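Ornithine carbamoyltransferase, mitochondrial (Coccidioides immitis, PDB 3SDS) catalyses the transfer of the carbamoyl group of carbamoyl phosphate to L-ornithine, giving L-citrulline and phosphate in arginine biosynthesis. Local coordinates at residues L26-A38 with L201-V213. Residues are numbered along the deposited sequence; the frame is centred on the assembly and turned at random.
Sequences LLSIADLTPTEFA and LFDLAIAATKMGV
Ser28 turns its hydroxyl onto Asp203, where OG donates to OD1 over 3.1 Å on the syn side. The same OG accepts from Ala30 N in an ST turn, roles a small hydroxyl can share. Ile29 N also donates to Asp203 OD1, 2.9 Å away, from above the carboxylate plane. OD2 takes the backbone N of His155, a probable carbamoyl phosphate ligand, so one buried aspartate on helix 199-210 holds both Ser28-Ile29 and the residue just before helix 156-169. Ile29, beta-branched, sets CG2 against Ala207 CB and CB against Ile206 CG2. The long apolar chain of Lys210 lies by Pro34 (CB to CB 4.2 Å), then bends (chi4 -81°) to bring NZ 2.7 Å from Leu32 O, donating nearly in line with its C=O; a water links NZ to Ala30 O. Thr33 and Glu36 start helix 34-51 with a capping box. Pro34, suited to a first helical turn, rests CB 4.1 Å from Met211 CE. Phe37 CZ meets the small Ala207 CB at 3.8 Å, and Met211 SD makes a Met-aromatic contact at the ring edge. Gly212, whose positive phi suits glycine, is C-prime of the Schellman motif ending helix 199-210, in this interdomain contact of the two-domain transcarbamylase fold.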
loop_
_atom_site.group_PDB
_atom_site.type_symbol
_atom_site.label_atom_id
_atom_site.label_comp_id
_atom_site.label_asym_id
_atom_site.label_seq_id
_atom_site.Cartn_x
_atom_site.Cartn_y
_atom_site.Cartn_z
ATOM N N LEU A 26 -18.868 -2.358 -15.242
ATOM C CA LEU A 26 -19.958 -1.870 -14.412
ATOM C C LEU A 26 -19.803 -0.351 -14.212
ATOM O O LEU A 26 -19.015 0.084 -13.357
ATOM C CB LEU A 26 -20.002 -2.602 -13.071
ATOM C CG LEU A 26 -21.128 -2.208 -12.094
ATOM C CD1 LEU A 26 -22.527 -2.475 -12.671
ATOM C CD2 LEU A 26 -21.008 -2.887 -10.743
ATOM N N LEU A 27 -20.528 0.452 -15.005
ATOM C CA LEU A 27 -20.459 1.933 -14.890
ATOM C C LEU A 27 -21.646 2.574 -14.141
ATOM O O LEU A 27 -21.511 3.680 -13.580
ATOM C CB LEU A 27 -20.288 2.597 -16.272
ATOM C CG LEU A 27 -19.161 2.116 -17.216
ATOM C CD1 LEU A 27 -19.037 3.047 -18.401
ATOM C CD2 LEU A 27 -17.798 1.996 -16.505
ATOM N N SER A 28 -22.783 1.858 -14.134
ATOM C CA SER A 28 -24.076 2.339 -13.617
ATOM C C SER A 28 -25.053 1.173 -13.493
ATOM O O SER A 28 -24.960 0.208 -14.252
ATOM C CB SER A 28 -24.681 3.375 -14.586
ATOM O OG SER A 28 -26.034 3.676 -14.257
ATOM N N ILE A 29 -26.018 1.283 -12.582
ATOM C CA ILE A 29 -27.121 0.320 -12.509
ATOM C C ILE A 29 -27.896 0.224 -13.836
ATOM O O ILE A 29 -28.557 -0.786 -14.121
ATOM C CB ILE A 29 -28.119 0.662 -11.384
ATOM C CG1 ILE A 29 -27.413 0.961 -10.056
ATOM C CG2 ILE A 29 -29.141 -0.449 -11.213
ATOM C CD1 ILE A 29 -26.503 -0.159 -9.531
ATOM N N ALA A 30 -27.818 1.274 -14.649
ATOM C CA ALA A 30 -28.432 1.254 -15.973
ATOM C C ALA A 30 -27.954 0.079 -16.861
ATOM O O ALA A 30 -28.643 -0.289 -17.820
ATOM C CB ALA A 30 -28.215 2.575 -16.667
ATOM N N ASP A 31 -26.793 -0.508 -16.541
ATOM C CA ASP A 31 -26.251 -1.637 -17.316
ATOM C C ASP A 31 -26.782 -2.999 -16.848
ATOM O O ASP A 31 -26.403 -4.024 -17.410
ATOM C CB ASP A 31 -24.719 -1.700 -17.232
ATOM C CG ASP A 31 -24.022 -0.385 -17.578
ATOM O OD1 ASP A 31 -23.022 -0.103 -16.878
ATOM O OD2 ASP A 31 -24.428 0.345 -18.529
ATOM N N LEU A 32 -27.622 -3.027 -15.814
ATOM C CA LEU A 32 -28.044 -4.308 -15.231
ATOM C C LEU A 32 -29.508 -4.553 -15.469
ATOM O O LEU A 32 -30.313 -3.634 -15.340
ATOM C CB LEU A 32 -27.784 -4.358 -13.722
ATOM C CG LEU A 32 -26.345 -4.216 -13.237
ATOM C CD1 LEU A 32 -26.198 -4.175 -11.685
ATOM C CD2 LEU A 32 -25.576 -5.357 -13.800
ATOM N N THR A 33 -29.865 -5.792 -15.800
ATOM C CA THR A 33 -31.279 -6.160 -15.880
ATOM C C THR A 33 -31.807 -6.206 -14.460
ATOM O O THR A 33 -31.018 -6.274 -13.519
ATOM C CB THR A 33 -31.495 -7.555 -16.516
ATOM O OG1 THR A 33 -30.775 -8.539 -15.761
ATOM C CG2 THR A 33 -31.047 -7.586 -17.996
ATOM N N PRO A 34 -33.144 -6.191 -14.289
ATOM C CA PRO A 34 -33.676 -6.391 -12.933
ATOM C C PRO A 34 -33.240 -7.733 -12.310
ATOM O O PRO A 34 -32.904 -7.745 -11.124
ATOM C CB PRO A 34 -35.188 -6.334 -13.128
ATOM C CG PRO A 34 -35.384 -5.616 -14.412
ATOM C CD PRO A 34 -34.218 -5.962 -15.276
ATOM N N THR A 35 -33.201 -8.829 -13.081
ATOM C CA THR A 35 -32.706 -10.112 -12.553
ATOM C C THR A 35 -31.246 -10.054 -12.065
ATOM O O THR A 35 -30.934 -10.478 -10.956
ATOM C CB THR A 35 -32.842 -11.235 -13.591
ATOM O OG1 THR A 35 -34.227 -11.389 -13.944
ATOM C CG2 THR A 35 -32.303 -12.575 -13.047
ATOM N N GLU A 36 -30.355 -9.536 -12.907
ATOM C CA GLU A 36 -28.949 -9.394 -12.575
ATOM C C GLU A 36 -28.739 -8.583 -11.292
ATOM O O GLU A 36 -27.795 -8.857 -10.540
ATOM C CB GLU A 36 -28.178 -8.736 -13.732
ATOM C CG GLU A 36 -27.843 -9.633 -14.927
ATOM C CD GLU A 36 -27.316 -8.832 -16.133
ATOM O OE1 GLU A 36 -27.531 -7.585 -16.156
ATOM O OE2 GLU A 36 -26.707 -9.447 -17.060
ATOM N N PHE A 37 -29.598 -7.591 -11.044
ATOM C CA PHE A 37 -29.434 -6.731 -9.872
ATOM C C PHE A 37 -29.886 -7.428 -8.595
ATOM O O PHE A 37 -29.227 -7.326 -7.549
ATOM C CB PHE A 37 -30.168 -5.390 -10.045
ATOM C CG PHE A 37 -29.955 -4.429 -8.899
ATOM C CD1 PHE A 37 -28.822 -3.622 -8.846
ATOM C CD2 PHE A 37 -30.873 -4.350 -7.859
ATOM C CE1 PHE A 37 -28.621 -2.748 -7.770
ATOM C CE2 PHE A 37 -30.677 -3.473 -6.793
ATOM C CZ PHE A 37 -29.558 -2.674 -6.748
ATOM N N ALA A 38 -31.010 -8.130 -8.665
ATOM C CA ALA A 38 -31.472 -8.867 -7.503
ATOM C C ALA A 38 -30.465 -9.959 -7.100
ATOM O O ALA A 38 -30.259 -10.205 -5.895
ATOM C CB ALA A 38 -32.832 -9.433 -7.733
ATOM N N LEU A 201 -28.241 9.435 -5.427
ATOM C CA LEU A 201 -29.670 9.400 -5.743
ATOM C C LEU A 201 -29.932 8.836 -7.150
ATOM O O LEU A 201 -30.781 7.944 -7.328
ATOM C CB LEU A 201 -30.293 10.782 -5.595
ATOM C CG LEU A 201 -31.688 10.948 -6.195
ATOM C CD1 LEU A 201 -32.677 9.998 -5.546
ATOM C CD2 LEU A 201 -32.156 12.385 -6.065
ATOM N N PHE A 202 -29.191 9.328 -8.141
ATOM C CA PHE A 202 -29.425 8.887 -9.517
ATOM C C PHE A 202 -29.507 7.358 -9.639
ATOM O O PHE A 202 -30.540 6.834 -10.110
ATOM C CB PHE A 202 -28.408 9.491 -10.486
ATOM C CG PHE A 202 -28.322 11.009 -10.421
ATOM C CD1 PHE A 202 -29.401 11.768 -9.967
ATOM C CD2 PHE A 202 -27.170 11.666 -10.836
ATOM C CE1 PHE A 202 -29.322 13.138 -9.895
ATOM C CE2 PHE A 202 -27.070 13.030 -10.773
ATOM C CZ PHE A 202 -28.147 13.785 -10.307
ATOM N N ASP A 203 -28.462 6.654 -9.176
ATOM C CA ASP A 203 -28.400 5.185 -9.270
ATOM C C ASP A 203 -29.422 4.484 -8.375
ATOM O O ASP A 203 -30.016 3.469 -8.784
ATOM C CB ASP A 203 -27.007 4.653 -8.963
ATOM C CG ASP A 203 -26.186 4.347 -10.215
ATOM O OD1 ASP A 203 -26.686 3.741 -11.189
ATOM O OD2 ASP A 203 -24.994 4.703 -10.198
ATOM N N LEU A 204 -29.627 5.021 -7.171
ATOM C CA LEU A 204 -30.652 4.509 -6.260
ATOM C C LEU A 204 -32.029 4.520 -6.953
ATOM O O LEU A 204 -32.743 3.489 -6.976
ATOM C CB LEU A 204 -30.670 5.331 -4.964
ATOM C CG LEU A 204 -31.701 5.105 -3.847
ATOM C CD1 LEU A 204 -31.746 3.656 -3.395
ATOM C CD2 LEU A 204 -31.400 6.011 -2.640
ATOM N N ALA A 205 -32.376 5.673 -7.545
ATOM C CA ALA A 205 -33.607 5.823 -8.346
ATOM C C ALA A 205 -33.761 4.753 -9.438
ATOM O O ALA A 205 -34.830 4.153 -9.553
ATOM C CB ALA A 205 -33.699 7.232 -8.963
ATOM N N ILE A 206 -32.706 4.536 -10.230
ATOM C CA ILE A 206 -32.720 3.533 -11.317
ATOM C C ILE A 206 -32.942 2.100 -10.771
ATOM O O ILE A 206 -33.658 1.294 -11.368
ATOM C CB ILE A 206 -31.403 3.611 -12.198
ATOM C CG1 ILE A 206 -31.303 4.957 -12.928
ATOM C CG2 ILE A 206 -31.324 2.458 -13.205
ATOM C CD1 ILE A 206 -29.972 5.194 -13.644
ATOM N N ALA A 207 -32.318 1.805 -9.627
ATOM C CA ALA A 207 -32.482 0.524 -8.948
ATOM C C ALA A 207 -33.915 0.351 -8.437
ATOM O O ALA A 207 -34.602 -0.609 -8.806
ATOM C CB ALA A 207 -31.478 0.395 -7.817
ATOM N N ALA A 208 -34.371 1.292 -7.612
ATOM C CA ALA A 208 -35.748 1.272 -7.106
ATOM C C ALA A 208 -36.824 1.042 -8.196
ATOM O O ALA A 208 -37.799 0.300 -7.976
ATOM C CB ALA A 208 -36.032 2.548 -6.330
ATOM N N THR A 209 -36.650 1.681 -9.355
ATOM C CA THR A 209 -37.556 1.500 -10.482
ATOM C C THR A 209 -37.596 0.037 -10.921
ATOM O O THR A 209 -38.668 -0.537 -11.057
ATOM C CB THR A 209 -37.171 2.388 -11.668
ATOM O OG1 THR A 209 -37.303 3.762 -11.300
ATOM C CG2 THR A 209 -38.067 2.131 -12.831
ATOM N N LYS A 210 -36.428 -0.567 -11.125
ATOM C CA LYS A 210 -36.347 -1.993 -11.490
ATOM C C LYS A 210 -36.972 -2.939 -10.447
ATOM O O LYS A 210 -37.465 -4.024 -10.793
ATOM C CB LYS A 210 -34.895 -2.401 -11.755
ATOM C CG LYS A 210 -34.207 -1.673 -12.922
ATOM C CD LYS A 210 -32.747 -2.116 -13.058
ATOM C CE LYS A 210 -31.994 -1.280 -14.091
ATOM N NZ LYS A 210 -32.240 -1.715 -15.501
ATOM N N MET A 211 -36.961 -2.514 -9.183
ATOM C CA MET A 211 -37.439 -3.340 -8.078
ATOM C C MET A 211 -38.886 -3.065 -7.668
ATOM O O MET A 211 -39.369 -3.614 -6.672
ATOM C CB MET A 211 -36.523 -3.181 -6.868
ATOM C CG MET A 211 -35.065 -3.613 -7.101
ATOM S SD MET A 211 -34.830 -5.394 -7.297
ATOM C CE MET A 211 -34.928 -5.550 -9.088
ATOM N N GLY A 212 -39.583 -2.227 -8.433
ATOM C CA GLY A 212 -40.975 -1.888 -8.129
ATOM C C GLY A 212 -41.140 -1.064 -6.866
ATOM O O GLY A 212 -42.188 -1.113 -6.227
ATOM N N VAL A 213 -40.108 -0.296 -6.519
ATOM C CA VAL A 213 -40.140 0.587 -5.335
ATOM C C VAL A 213 -40.378 2.065 -5.707
ATOM O O VAL A 213 -39.683 2.602 -6.576
ATOM C CB VAL A 213 -38.830 0.467 -4.520
ATOM C CG1 VAL A 213 -38.939 1.214 -3.193
ATOM C CG2 VAL A 213 -38.496 -0.992 -4.284
HETATM O O HOH W 1 -31.664 0.309 -17.750
#